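Local coordinates for protein translation initiation factor eIF-2B (Pyrococcus horikoshii, PDB 1VB5) that probably catalyses the exchange of GDP for GTP on translation initiation factor 2 and belongs to the eIF-2B alpha/beta/delta subunit family, at residues S61-A69 / E219-L227; D231-L239 / R247-P255. All coordinates share one frame; numbering follows the deposited sequence.

Contact 1 (S61-A69 / E219-L227); sequences SMASLYNLA and ETYKFHPTL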
ATOM      1  N   SER B  61      -5.337  14.632 -14.196  1.00 27.17           N
ATOM      2  CA  SER B  61      -5.880  14.230 -12.896  1.00 31.84           C
ATOM      3  C   SER B  61      -5.965  15.404 -11.918  1.00 28.93           C
ATOM      4  O   SER B  61      -6.552  15.280 -10.845  1.00 25.64           O
ATOM      5  CB  SER B  61      -5.021  13.121 -12.268  1.00 32.74           C
ATOM      6  OG  SER B  61      -5.078  11.916 -13.018  1.00 31.45           O
ATOM      7  N   MET B  62      -5.372  16.536 -12.284  1.00 30.21           N
ATOM      8  CA  MET B  62      -5.387  17.706 -11.412  1.00 31.42           C
ATOM      9  C   MET B  62      -6.335  18.791 -11.906  1.00 30.70           C
ATOM     10  O   MET B  62      -6.101  19.427 -12.936  1.00 32.23           O
ATOM     11  CB  MET B  62      -3.975  18.272 -11.261  1.00 34.20           C
ATOM     12  CG  MET B  62      -3.059  17.389 -10.427  1.00 39.07           C
ATOM     13  SD  MET B  62      -1.446  18.134 -10.148  1.00 59.61           S
ATOM     14  CE  MET B  62      -0.622  16.840  -9.199  1.00 57.53           C
ATOM     15  N   ALA B  63      -7.407  18.993 -11.150  1.00 23.06           N
ATOM     16  CA  ALA B  63      -8.420  19.983 -11.490  1.00 25.88           C
ATOM     17  C   ALA B  63      -7.891  21.411 -11.436  1.00 22.85           C
ATOM     18  O   ALA B  63      -8.437  22.300 -12.080  1.00 22.05           O
ATOM     19  CB  ALA B  63      -9.613  19.839 -10.552  1.00 17.83           C
ATOM     20  N   SER B  64      -6.831  21.630 -10.667  1.00 23.58           N
ATOM     21  CA  SER B  64      -6.265  22.964 -10.539  1.00 25.62           C
ATOM     22  C   SER B  64      -5.789  23.473 -11.894  1.00 29.69           C
ATOM     23  O   SER B  64      -5.937  24.655 -12.207  1.00 31.85           O
ATOM     24  CB  SER B  64      -5.104  22.960  -9.542  1.00 21.96           C
ATOM     25  OG  SER B  64      -4.037  22.160 -10.011  1.00 30.27           O
ATOM     26  N   LEU B  65      -5.231  22.578 -12.704  1.00 27.27           N
ATOM     27  CA  LEU B  65      -4.751  22.966 -14.022  1.00 24.63           C
ATOM     28  C   LEU B  65      -5.916  23.335 -14.936  1.00 26.24           C
ATOM     29  O   LEU B  65      -5.842  24.309 -15.687  1.00 29.17           O
ATOM     30  CB  LEU B  65      -3.928  21.832 -14.638  1.00 25.91           C
ATOM     31  CG  LEU B  65      -2.686  21.457 -13.827  1.00 26.96           C
ATOM     32  CD1 LEU B  65      -1.932  20.333 -14.525  1.00 25.90           C
ATOM     33  CD2 LEU B  65      -1.794  22.680 -13.668  1.00 25.53           C
ATOM     34  N   TYR B  66      -6.990  22.557 -14.872  1.00 25.01           N
ATOM     35  CA  TYR B  66      -8.171  22.831 -15.682  1.00 24.29           C
ATOM     36  C   TYR B  66      -8.804  24.167 -15.274  1.00 25.78           C
ATOM     37  O   TYR B  66      -9.191  24.960 -16.131  1.00 25.91           O
ATOM     38  CB  TYR B  66      -9.204  21.714 -15.517  1.00 23.41           C
ATOM     39  CG  TYR B  66     -10.556  22.046 -16.111  1.00 21.89           C
ATOM     40  CD1 TYR B  66     -10.889  21.658 -17.408  1.00 19.28           C
ATOM     41  CD2 TYR B  66     -11.502  22.766 -15.376  1.00 24.34           C
ATOM     42  CE1 TYR B  66     -12.134  21.978 -17.960  1.00 21.49           C
ATOM     43  CE2 TYR B  66     -12.744  23.096 -15.916  1.00 23.12           C
ATOM     44  CZ  TYR B  66     -13.053  22.699 -17.201  1.00 23.51           C
ATOM     45  OH  TYR B  66     -14.288  23.016 -17.721  1.00 37.09           O
ATOM     46  N   ASN B  67      -8.928  24.406 -13.970  1.00 20.64           N
ATOM     47  CA  ASN B  67      -9.516  25.654 -13.503  1.00 26.26           C
ATOM     48  C   ASN B  67      -8.609  26.847 -13.810  1.00 27.17           C
ATOM     49  O   ASN B  67      -9.092  27.949 -14.045  1.00 28.27           O
ATOM     50  CB  ASN B  67      -9.828  25.586 -12.006  1.00 17.96           C
ATOM     51  CG  ASN B  67     -11.041  24.724 -11.711  1.00 26.92           C
ATOM     52  OD1 ASN B  67     -12.028  24.760 -12.444  1.00 23.16           O
ATOM     53  ND2 ASN B  67     -10.979  23.952 -10.630  1.00 23.75           N
ATOM     54  N   LEU B  68      -7.299  26.625 -13.805  1.00 29.54           N
ATOM     55  CA  LEU B  68      -6.362  27.695 -14.126  1.00 30.28           C
ATOM     56  C   LEU B  68      -6.617  28.107 -15.573  1.00 29.81           C
ATOM     57  O   LEU B  68      -6.712  29.295 -15.886  1.00 28.52           O
ATOM     58  CB  LEU B  68      -4.913  27.214 -13.980  1.00 33.01           C
ATOM     59  CG  LEU B  68      -3.840  28.047 -14.706  1.00 38.49           C
ATOM     60  CD1 LEU B  68      -3.785  29.456 -14.137  1.00 29.09           C
ATOM     61  CD2 LEU B  68      -2.488  27.369 -14.572  1.00 33.02           C
ATOM     62  N   ALA B  69      -6.750  27.106 -16.440  1.00 28.81           N
ATOM     63  CA  ALA B  69      -6.984  27.324 -17.864  1.00 28.74           C
ATOM     64  C   ALA B  69      -8.252  28.120 -18.166  1.00 31.25           C
ATOM     65  O   ALA B  69      -8.250  28.974 -19.050  1.00 35.29           O
ATOM     66  CB  ALA B  69      -7.024  25.988 -18.593  1.00 22.60           C
ATOM     67  N   GLU B 219      -8.771  22.954  -1.839  1.00 19.38           N
ATOM     68  CA  GLU B 219      -9.208  24.315  -2.099  1.00 21.22           C
ATOM     69  C   GLU B 219     -10.235  24.240  -3.222  1.00 24.56           C
ATOM     70  O   GLU B 219     -10.240  23.293  -4.013  1.00 22.22           O
ATOM     71  CB  GLU B 219      -8.036  25.210  -2.530  1.00 18.63           C
ATOM     72  CG  GLU B 219      -7.017  25.473  -1.434  1.00 20.92           C
ATOM     73  CD  GLU B 219      -5.911  24.428  -1.385  1.00 29.17           C
ATOM     74  OE1 GLU B 219      -6.111  23.314  -1.911  1.00 25.75           O
ATOM     75  OE2 GLU B 219      -4.840  24.721  -0.809  1.00 28.98           O
ATOM     76  N   THR B 220     -11.101  25.243  -3.280  1.00 20.65           N
ATOM     77  CA  THR B 220     -12.144  25.317  -4.290  1.00 24.55           C
ATOM     78  C   THR B 220     -11.653  25.196  -5.738  1.00 20.87           C
ATOM     79  O   THR B 220     -12.371  24.684  -6.596  1.00 19.21           O
ATOM     80  CB  THR B 220     -12.945  26.628  -4.103  1.00 28.81           C
ATOM     81  OG1 THR B 220     -13.905  26.436  -3.055  1.00 35.20           O
ATOM     82  CG2 THR B 220     -13.645  27.036  -5.377  1.00 41.54           C
ATOM     83  N   TYR B 221     -10.438  25.656  -6.020  1.00 22.73           N
ATOM     84  CA  TYR B 221      -9.937  25.566  -7.387  1.00 22.73           C
ATOM     85  C   TYR B 221      -9.533  24.132  -7.740  1.00 23.31           C
ATOM     86  O   TYR B 221      -9.034  23.871  -8.832  1.00 17.13           O
ATOM     87  CB  TYR B 221      -8.776  26.554  -7.616  1.00 21.63           C
ATOM     88  CG  TYR B 221      -7.514  26.284  -6.827  1.00 26.97           C
ATOM     89  CD1 TYR B 221      -6.629  25.275  -7.212  1.00 27.21           C
ATOM     90  CD2 TYR B 221      -7.212  27.023  -5.686  1.00 25.13           C
ATOM     91  CE1 TYR B 221      -5.477  25.007  -6.478  1.00 28.59           C
ATOM     92  CE2 TYR B 221      -6.064  26.763  -4.942  1.00 27.08           C
ATOM     93  CZ  TYR B 221      -5.204  25.753  -5.343  1.00 26.00           C
ATOM     94  OH  TYR B 221      -4.077  25.475  -4.598  1.00 42.54           O
ATOM     95  N   LYS B 222      -9.767  23.204  -6.814  1.00 19.31           N
ATOM     96  CA  LYS B 222      -9.454  21.796  -7.062  1.00 23.52           C
ATOM     97  C   LYS B 222     -10.733  21.019  -7.362  1.00 21.50           C
ATOM     98  O   LYS B 222     -10.699  19.815  -7.623  1.00 23.63           O
ATOM     99  CB  LYS B 222      -8.717  21.185  -5.866  1.00 20.68           C
ATOM    100  CG  LYS B 222      -7.297  21.707  -5.729  1.00 26.44           C
ATOM    101  CD  LYS B 222      -6.586  21.150  -4.509  1.00 30.58           C
ATOM    102  CE  LYS B 222      -5.095  21.461  -4.569  1.00 30.61           C
ATOM    103  NZ  LYS B 222      -4.369  20.896  -3.401  1.00 35.94           N
ATOM    104  N   PHE B 223     -11.864  21.720  -7.318  1.00 18.08           N
ATOM    105  CA  PHE B 223     -13.157  21.113  -7.621  1.00 20.87           C
ATOM    106  C   PHE B 223     -13.365  21.222  -9.131  1.00 23.12           C
ATOM    107  O   PHE B 223     -13.299  22.321  -9.686  1.00 23.06           O
ATOM    108  CB  PHE B 223     -14.295  21.860  -6.906  1.00 20.92           C
ATOM    109  CG  PHE B 223     -14.406  21.559  -5.433  1.00 16.61           C
ATOM    110  CD1 PHE B 223     -13.334  21.773  -4.578  1.00 15.37           C
ATOM    111  CD2 PHE B 223     -15.605  21.088  -4.900  1.00 20.43           C
ATOM    112  CE1 PHE B 223     -13.449  21.527  -3.203  1.00 12.20           C
ATOM    113  CE2 PHE B 223     -15.733  20.840  -3.531  1.00 23.22           C
ATOM    114  CZ  PHE B 223     -14.647  21.062  -2.680  1.00 18.12           C
ATOM    115  N   HIS B 224     -13.591  20.095  -9.803  1.00 19.67           N
ATOM    116  CA  HIS B 224     -13.818  20.131 -11.244  1.00 18.23           C
ATOM    117  C   HIS B 224     -15.325  20.304 -11.423  1.00 26.94           C
ATOM    118  O   HIS B 224     -16.124  19.573 -10.827  1.00 23.48           O
ATOM    119  CB  HIS B 224     -13.340  18.840 -11.902  1.00 21.53           C
ATOM    120  CG  HIS B 224     -13.215  18.935 -13.390  1.00 17.42           C
ATOM    121  ND1 HIS B 224     -11.999  18.918 -14.039  1.00 21.23           N
ATOM    122  CD2 HIS B 224     -14.155  19.056 -14.355  1.00 14.90           C
ATOM    123  CE1 HIS B 224     -12.195  19.023 -15.341  1.00 14.35           C
ATOM    124  NE2 HIS B 224     -13.495  19.107 -15.559  1.00 22.28           N
ATOM    125  N   PRO B 225     -15.736  21.275 -12.250  1.00 23.93           N
ATOM    126  CA  PRO B 225     -17.155  21.549 -12.486  1.00 26.15           C
ATOM    127  C   PRO B 225     -17.974  20.616 -13.368  1.00 23.71           C
ATOM    128  O   PRO B 225     -19.201  20.624 -13.285  1.00 29.09           O
ATOM    129  CB  PRO B 225     -17.130  22.969 -13.043  1.00 27.62           C
ATOM    130  CG  PRO B 225     -15.880  22.956 -13.867  1.00 26.89           C
ATOM    131  CD  PRO B 225     -14.887  22.254 -12.955  1.00 28.55           C
ATOM    132  N   THR B 226     -17.326  19.807 -14.195  1.00 21.88           N
ATOM    133  CA  THR B 226     -18.081  18.940 -15.093  1.00 25.31           C
ATOM    134  C   THR B 226     -17.698  17.465 -15.136  1.00 23.63           C
ATOM    135  O   THR B 226     -18.508  16.628 -15.526  1.00 30.97           O
ATOM    136  CB  THR B 226     -17.985  19.469 -16.530  1.00 27.22           C
ATOM    137  OG1 THR B 226     -16.618  19.419 -16.957  1.00 21.07           O
ATOM    138  CG2 THR B 226     -18.467  20.912 -16.598  1.00 25.06           C
ATOM    139  N   LEU B 227     -16.468  17.147 -14.753  1.00 22.53           N
ATOM    140  CA  LEU B 227     -15.988  15.770 -14.806  1.00 28.26           C
ATOM    141  C   LEU B 227     -16.534  14.879 -13.686  1.00 25.79           C
ATOM    142  O   LEU B 227     -16.397  15.200 -12.505  1.00 25.46           O
ATOM    143  CB  LEU B 227     -14.456  15.774 -14.781  1.00 30.21           C
ATOM    144  CG  LEU B 227     -13.691  14.504 -15.150  1.00 27.08           C
ATOM    145  CD1 LEU B 227     -14.023  14.070 -16.572  1.00 28.03           C
ATOM    146  CD2 LEU B 227     -12.208  14.787 -15.020  1.00 28.26           C
TER
HETATM  147  O   HOH W   1     -15.698  21.049 -19.305  1.00 35.24           O

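Contact 2 (D231-L239 / R247-P255); sequences DVMLMERDL and RNVLFDVTP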
ATOM      1  N   ASP B 231     -15.522   9.164 -15.453  1.00 28.51           N
ATOM      2  CA  ASP B 231     -14.818   9.629 -16.644  1.00 30.44           C
ATOM      3  C   ASP B 231     -13.416  10.167 -16.375  1.00 30.98           C
ATOM      4  O   ASP B 231     -12.728  10.609 -17.294  1.00 31.31           O
ATOM      5  CB  ASP B 231     -15.653  10.697 -17.354  1.00 32.56           C
ATOM      6  CG  ASP B 231     -17.003  10.170 -17.811  1.00 36.32           C
ATOM      7  OD1 ASP B 231     -17.024   9.165 -18.554  1.00 37.86           O
ATOM      8  OD2 ASP B 231     -18.040  10.756 -17.429  1.00 35.44           O
ATOM      9  N   VAL B 232     -12.989  10.114 -15.120  1.00 31.37           N
ATOM     10  CA  VAL B 232     -11.670  10.613 -14.748  1.00 30.79           C
ATOM     11  C   VAL B 232     -10.517   9.853 -15.403  1.00 36.17           C
ATOM     12  O   VAL B 232     -10.571   8.630 -15.555  1.00 32.62           O
ATOM     13  CB  VAL B 232     -11.478  10.563 -13.217  1.00 32.27           C
ATOM     14  CG1 VAL B 232     -10.047  10.942 -12.854  1.00 30.70           C
ATOM     15  CG2 VAL B 232     -12.461  11.506 -12.547  1.00 31.12           C
ATOM     16  N   MET B 233      -9.485  10.596 -15.798  1.00 37.28           N
ATOM     17  CA  MET B 233      -8.285  10.026 -16.409  1.00 43.58           C
ATOM     18  C   MET B 233      -7.219   9.941 -15.319  1.00 41.20           C
ATOM     19  O   MET B 233      -6.849  10.961 -14.732  1.00 42.87           O
ATOM     20  CB  MET B 233      -7.760  10.930 -17.530  1.00 45.73           C
ATOM     21  CG  MET B 233      -8.588  10.950 -18.805  1.00 56.89           C
ATOM     22  SD  MET B 233      -7.982  12.211 -19.977  1.00 72.72           S
ATOM     23  CE  MET B 233      -6.547  11.374 -20.705  1.00 59.77           C
ATOM     24  N   LEU B 234      -6.730   8.735 -15.042  1.00 36.02           N
ATOM     25  CA  LEU B 234      -5.698   8.548 -14.023  1.00 33.63           C
ATOM     26  C   LEU B 234      -4.338   8.421 -14.706  1.00 36.02           C
ATOM     27  O   LEU B 234      -4.057   7.423 -15.376  1.00 28.61           O
ATOM     28  CB  LEU B 234      -5.999   7.299 -13.192  1.00 35.09           C
ATOM     29  CG  LEU B 234      -7.376   7.283 -12.515  1.00 35.06           C
ATOM     30  CD1 LEU B 234      -7.587   5.952 -11.807  1.00 32.49           C
ATOM     31  CD2 LEU B 234      -7.483   8.443 -11.533  1.00 27.96           C
ATOM     32  N   MET B 235      -3.505   9.444 -14.533  1.00 37.00           N
ATOM     33  CA  MET B 235      -2.179   9.495 -15.145  1.00 39.22           C
ATOM     34  C   MET B 235      -1.248   8.369 -14.691  1.00 39.40           C
ATOM     35  O   MET B 235      -1.303   7.916 -13.546  1.00 34.18           O
ATOM     36  CB  MET B 235      -1.535  10.862 -14.867  1.00 44.30           C
ATOM     37  CG  MET B 235      -0.242  11.119 -15.633  1.00 47.16           C
ATOM     38  SD  MET B 235       0.371  12.818 -15.456  1.00 52.33           S
ATOM     39  CE  MET B 235       1.501  12.652 -14.063  1.00 52.27           C
ATOM     40  N   GLU B 236      -0.386   7.932 -15.603  1.00 34.87           N
ATOM     41  CA  GLU B 236       0.556   6.854 -15.328  1.00 38.99           C
ATOM     42  C   GLU B 236       1.960   7.197 -15.846  1.00 39.61           C
ATOM     43  O   GLU B 236       2.101   7.905 -16.845  1.00 45.79           O
ATOM     44  CB  GLU B 236       0.058   5.572 -16.003  1.00 34.37           C
ATOM     45  CG  GLU B 236       0.743   4.307 -15.535  1.00 47.71           C
ATOM     46  CD  GLU B 236       0.308   3.070 -16.311  1.00 48.35           C
ATOM     47  OE1 GLU B 236      -0.880   2.987 -16.696  1.00 46.06           O
ATOM     48  OE2 GLU B 236       1.158   2.178 -16.521  1.00 42.47           O
ATOM     49  N   ARG B 237       2.988   6.706 -15.155  1.00 32.52           N
ATOM     50  CA  ARG B 237       4.381   6.921 -15.556  1.00 33.48           C
ATOM     51  C   ARG B 237       5.050   5.553 -15.633  1.00 31.42           C
ATOM     52  O   ARG B 237       4.631   4.615 -14.956  1.00 29.97           O
ATOM     53  CB  ARG B 237       5.167   7.740 -14.524  1.00 31.89           C
ATOM     54  CG  ARG B 237       4.720   9.162 -14.260  1.00 45.43           C
ATOM     55  CD  ARG B 237       5.681   9.785 -13.240  1.00 48.04           C
ATOM     56  NE  ARG B 237       5.024  10.684 -12.296  1.00 49.38           N
ATOM     57  CZ  ARG B 237       4.703  11.947 -12.554  1.00 60.55           C
ATOM     58  NH1 ARG B 237       4.984  12.478 -13.740  1.00 65.92           N
ATOM     59  NH2 ARG B 237       4.095  12.679 -11.626  1.00 60.43           N
ATOM     60  N   ASP B 238       6.099   5.443 -16.440  1.00 29.34           N
ATOM     61  CA  ASP B 238       6.829   4.186 -16.563  1.00 35.69           C
ATOM     62  C   ASP B 238       7.612   3.917 -15.281  1.00 33.40           C
ATOM     63  O   ASP B 238       8.132   4.844 -14.655  1.00 32.74           O
ATOM     64  CB  ASP B 238       7.789   4.248 -17.751  1.00 40.78           C
ATOM     65  CG  ASP B 238       7.088   4.046 -19.077  1.00 48.46           C
ATOM     66  OD1 ASP B 238       5.926   4.486 -19.207  1.00 56.16           O
ATOM     67  OD2 ASP B 238       7.700   3.455 -19.994  1.00 55.26           O
ATOM     68  N   LEU B 239       7.689   2.648 -14.892  1.00 29.58           N
ATOM     69  CA  LEU B 239       8.414   2.266 -13.682  1.00 28.78           C
ATOM     70  C   LEU B 239       9.087   0.906 -13.840  1.00 28.87           C
ATOM     71  O   LEU B 239       8.515  -0.025 -14.414  1.00 24.91           O
ATOM     72  CB  LEU B 239       7.459   2.234 -12.483  1.00 26.57           C
ATOM     73  CG  LEU B 239       7.999   1.695 -11.151  1.00 28.43           C
ATOM     74  CD1 LEU B 239       9.087   2.612 -10.612  1.00 26.39           C
ATOM     75  CD2 LEU B 239       6.863   1.584 -10.154  1.00 24.24           C
ATOM     76  N   ARG B 247       3.519  -1.732 -13.371  1.00 21.62           N
ATOM     77  CA  ARG B 247       2.411  -0.857 -13.735  1.00 24.82           C
ATOM     78  C   ARG B 247       2.432   0.247 -12.671  1.00 25.22           C
ATOM     79  O   ARG B 247       2.612  -0.037 -11.481  1.00 23.45           O
ATOM     80  CB  ARG B 247       1.092  -1.637 -13.681  1.00 24.71           C
ATOM     81  CG  ARG B 247      -0.118  -0.883 -14.198  1.00 30.61           C
ATOM     82  CD  ARG B 247      -0.022  -0.604 -15.698  1.00 33.16           C
ATOM     83  NE  ARG B 247      -1.149   0.209 -16.154  1.00 33.82           N
ATOM     84  CZ  ARG B 247      -2.368  -0.262 -16.394  1.00 33.95           C
ATOM     85  NH1 ARG B 247      -2.631  -1.554 -16.234  1.00 39.05           N
ATOM     86  NH2 ARG B 247      -3.332   0.562 -16.785  1.00 38.70           N
ATOM     87  N   ASN B 248       2.259   1.497 -13.087  1.00 19.36           N
ATOM     88  CA  ASN B 248       2.311   2.603 -12.137  1.00 21.23           C
ATOM     89  C   ASN B 248       1.254   3.679 -12.359  1.00 22.88           C
ATOM     90  O   ASN B 248       1.557   4.767 -12.855  1.00 25.39           O
ATOM     91  CB  ASN B 248       3.722   3.214 -12.170  1.00 18.39           C
ATOM     92  CG  ASN B 248       3.889   4.398 -11.228  1.00 26.11           C
ATOM     93  OD1 ASN B 248       3.394   4.399 -10.099  1.00 22.50           O
ATOM     94  ND2 ASN B 248       4.616   5.409 -11.687  1.00 26.34           N
ATOM     95  N   VAL B 249       0.013   3.363 -12.002  1.00 21.20           N
ATOM     96  CA  VAL B 249      -1.092   4.311 -12.121  1.00 17.78           C
ATOM     97  C   VAL B 249      -0.947   5.165 -10.870  1.00 22.14           C
ATOM     98  O   VAL B 249      -1.127   4.680  -9.748  1.00 20.54           O
ATOM     99  CB  VAL B 249      -2.465   3.587 -12.119  1.00 19.98           C
ATOM    100  CG1 VAL B 249      -3.603   4.601 -12.234  1.00 12.50           C
ATOM    101  CG2 VAL B 249      -2.531   2.594 -13.279  1.00 19.10           C
ATOM    102  N   LEU B 250      -0.616   6.436 -11.067  1.00 19.23           N
ATOM    103  CA  LEU B 250      -0.372   7.350  -9.957  1.00 21.32           C
ATOM    104  C   LEU B 250      -1.559   7.852  -9.152  1.00 19.24           C
ATOM    105  O   LEU B 250      -1.394   8.241  -7.996  1.00 19.77           O
ATOM    106  CB  LEU B 250       0.432   8.549 -10.462  1.00 28.95           C
ATOM    107  CG  LEU B 250       1.845   8.229 -10.962  1.00 27.60           C
ATOM    108  CD1 LEU B 250       2.309   9.325 -11.895  1.00 28.94           C
ATOM    109  CD2 LEU B 250       2.796   8.067  -9.778  1.00 28.70           C
ATOM    110  N   PHE B 251      -2.752   7.851  -9.734  1.00 14.37           N
ATOM    111  CA  PHE B 251      -3.900   8.351  -8.995  1.00 15.79           C
ATOM    112  C   PHE B 251      -5.073   7.396  -8.914  1.00 17.43           C
ATOM    113  O   PHE B 251      -5.265   6.535  -9.774  1.00 21.56           O
ATOM    114  CB  PHE B 251      -4.359   9.692  -9.576  1.00 18.15           C
ATOM    115  CG  PHE B 251      -3.246  10.687  -9.730  1.00 17.01           C
ATOM    116  CD1 PHE B 251      -2.505  10.744 -10.902  1.00 26.94           C
ATOM    117  CD2 PHE B 251      -2.915  11.545  -8.689  1.00 23.70           C
ATOM    118  CE1 PHE B 251      -1.442  11.645 -11.039  1.00 27.05           C
ATOM    119  CE2 PHE B 251      -1.858  12.445  -8.813  1.00 25.39           C
ATOM    120  CZ  PHE B 251      -1.121  12.495  -9.990  1.00 23.79           C
ATOM    121  N   ASP B 252      -5.854   7.565  -7.855  1.00 18.06           N
ATOM    122  CA  ASP B 252      -7.012   6.733  -7.615  1.00 19.45           C
ATOM    123  C   ASP B 252      -8.240   7.566  -7.327  1.00 22.83           C
ATOM    124  O   ASP B 252      -8.182   8.795  -7.303  1.00 20.02           O
ATOM    125  CB  ASP B 252      -6.758   5.820  -6.423  1.00 48.17           C
ATOM    126  CG  ASP B 252      -6.876   6.549  -5.067  1.00 46.27           C
ATOM    127  OD1 ASP B 252      -6.135   7.517  -4.813  1.00 45.01           O
ATOM    128  OD2 ASP B 252      -7.715   6.135  -4.243  1.00 64.26           O
ATOM    129  N   VAL B 253      -9.344   6.870  -7.078  1.00 24.17           N
ATOM    130  CA  VAL B 253     -10.619   7.504  -6.790  1.00 17.98           C
ATOM    131  C   VAL B 253     -11.257   6.983  -5.502  1.00 18.53           C
ATOM    132  O   VAL B 253     -11.409   5.773  -5.312  1.00 18.74           O
ATOM    133  CB  VAL B 253     -11.602   7.270  -7.948  1.00 19.96           C
ATOM    134  CG1 VAL B 253     -12.899   8.029  -7.692  1.00 24.46           C
ATOM    135  CG2 VAL B 253     -10.971   7.711  -9.255  1.00 18.05           C
ATOM    136  N   THR B 254     -11.629   7.903  -4.615  1.00 17.52           N
ATOM    137  CA  THR B 254     -12.283   7.533  -3.370  1.00 11.10           C
ATOM    138  C   THR B 254     -13.737   8.015  -3.351  1.00 16.53           C
ATOM    139  O   THR B 254     -14.011   9.210  -3.503  1.00 16.42           O
ATOM    140  CB  THR B 254     -11.566   8.133  -2.140  1.00 15.98           C
ATOM    141  OG1 THR B 254     -10.224   7.635  -2.068  1.00 17.21           O
ATOM    142  CG2 THR B 254     -12.308   7.756  -0.866  1.00  8.51           C
ATOM    143  N   PRO B 255     -14.690   7.085  -3.174  1.00 15.67           N
ATOM    144  CA  PRO B 255     -16.113   7.442  -3.131  1.00 15.70           C
ATOM    145  C   PRO B 255     -16.356   8.393  -1.967  1.00 16.84           C
ATOM    146  O   PRO B 255     -15.642   8.343  -0.962  1.00 16.07           O
ATOM    147  CB  PRO B 255     -16.804   6.095  -2.912  1.00 16.49           C
ATOM    148  CG  PRO B 255     -15.852   5.108  -3.595  1.00 12.59           C
ATOM    149  CD  PRO B 255     -14.505   5.620  -3.135  1.00 11.54           C
TER

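Contact 1 (S61-A69 / E219-L227)
Asn67 ND2 is gripped by two backbone carbonyls at once, giving its hydrogens to Tyr221 O at 2.6 Å and to Phe223 O at 3.0 Å. Here the start of helix 63-71 rests on the loop that leaves strand 214-217 of the Rossmann-like sheet, just where that loop makes a 3-10 turn at 220-222. Both acceptors lie in the amide plane of Asn67, so each N-H has its own target, and the bond to Phe223 O is almost straight, at 173°. Seen from the carbonyls, however, the nitrogen stands above both carbonyl planes. Asparagine suits the place because one short primary amide can serve two carbonyls, and holding both fixes the rotation of the group. One helical turn earlier, methyl-sized Ala63 lets the backbones come close, with CB 3.1 Å from Lys222 O. Ser64 CB meets the edge of the Tyr221 ring, 3.6 Å from CD1, and its CA-H points at Tyr221 O, adding a weak contact to the same carbonyl. Tyr66 has CG anti to the backbone N (chi1 169°), which carries its ring over the following residues of the loop. There His224 CE1 lies over one face, 3.5 Å from Tyr66 CG, with the ring planes inclined at 32°; Leu227 CB covers the other face of the imidazole. Buried in this way, His224 ND1 has no hydrogen-bond partner in the model. Pro225 continues the apolar surface, with CG 3.7 Å from Tyr66 CE2. The loop is also tied to strand 187-188, through backbone bonds of Lys222 and His224 with Ile188. Beyond Pro225 one water joins the two segments, 2.9 Å from Tyr66 OH and 3.0 Å from Thr226 OG1.

Contact 2 (D231-L239 / R247-P255)
Glu236 sends CG anti to its own N (chi1 -166°) and stays extended beyond it, while Arg247 folds back at chi2 (66°), and these two choices bring carboxylate and guanidinium together. Arg247 NE gives a nearly straight bond, 173° at the hydrogen, to Glu236 OE1 at 2.8 Å. The oxygen lies in the guanidinium plane but receives the nitrogen from above its own carboxylate plane; Arg247 NH2 adds a weak bond to the same oxygen. The frame is an antiparallel pairing at the base of a hairpin-like arm whose outer part is the small sheet of 240-241 and 244-245. Glu236 and Val249 form a single, non-hydrogen-bonded bridge. Beside it Leu250 N donates to Met235 O at 3.0 Å, and Asn248 ND2 makes a weak bond to Arg237 O. Apolar side chains make up much of the remaining interface. Leu234 lies against Val249 and Phe251, its CB 3.7 Å from Val249 CG1 and its CD2 3.9 Å from Phe251 CB. Met235 packs the other way: CB approaches the edge of the Phe251 ring, 3.9 Å from CE1, and the flexible thioether chain bends so that CE lies over one face of the Arg237 guanidinium and 4.1 Å from Leu250 CD1. Branched leucine and valine suit the place because their methyls pack between the two segments. Arg237 crosses Leu250 at about a right angle, with CG and NE against Leu250 CD1. The second subunit, another copy of this protein, packs Leu173 on Leu234 and Gln170 on Val249. Arg247 NH1 meanwhile forms a salt bridge with Glu164 of that subunit. One guanidinium thus serves two carboxylates, one in each subunit, and its charge would be expected to offset both and hold the side chain between them.

Overall arrangement
From the N terminus, the chain passes through its first helices to 61-69, and contact 1 closes a loop of 149 intervening residues that includes most strands of the Rossmann-like sheet, tying the N-terminal helical part to the loop after strand 214-217. Contact 2 follows in series, neither nested nor crossed: 231-239 runs out, seven residues turn, and 247-255 comes back into the three-stranded sheet with 187-188 and 194-197. The contact centres are about 17 Å apart, yet they touch through Ser61, whose OG probably hydrogen-bonds to Met233 O (2.6 Å) and Met235 N. The N-terminal helices, the three-stranded sheet and the arm facing the second subunit are thereby joined.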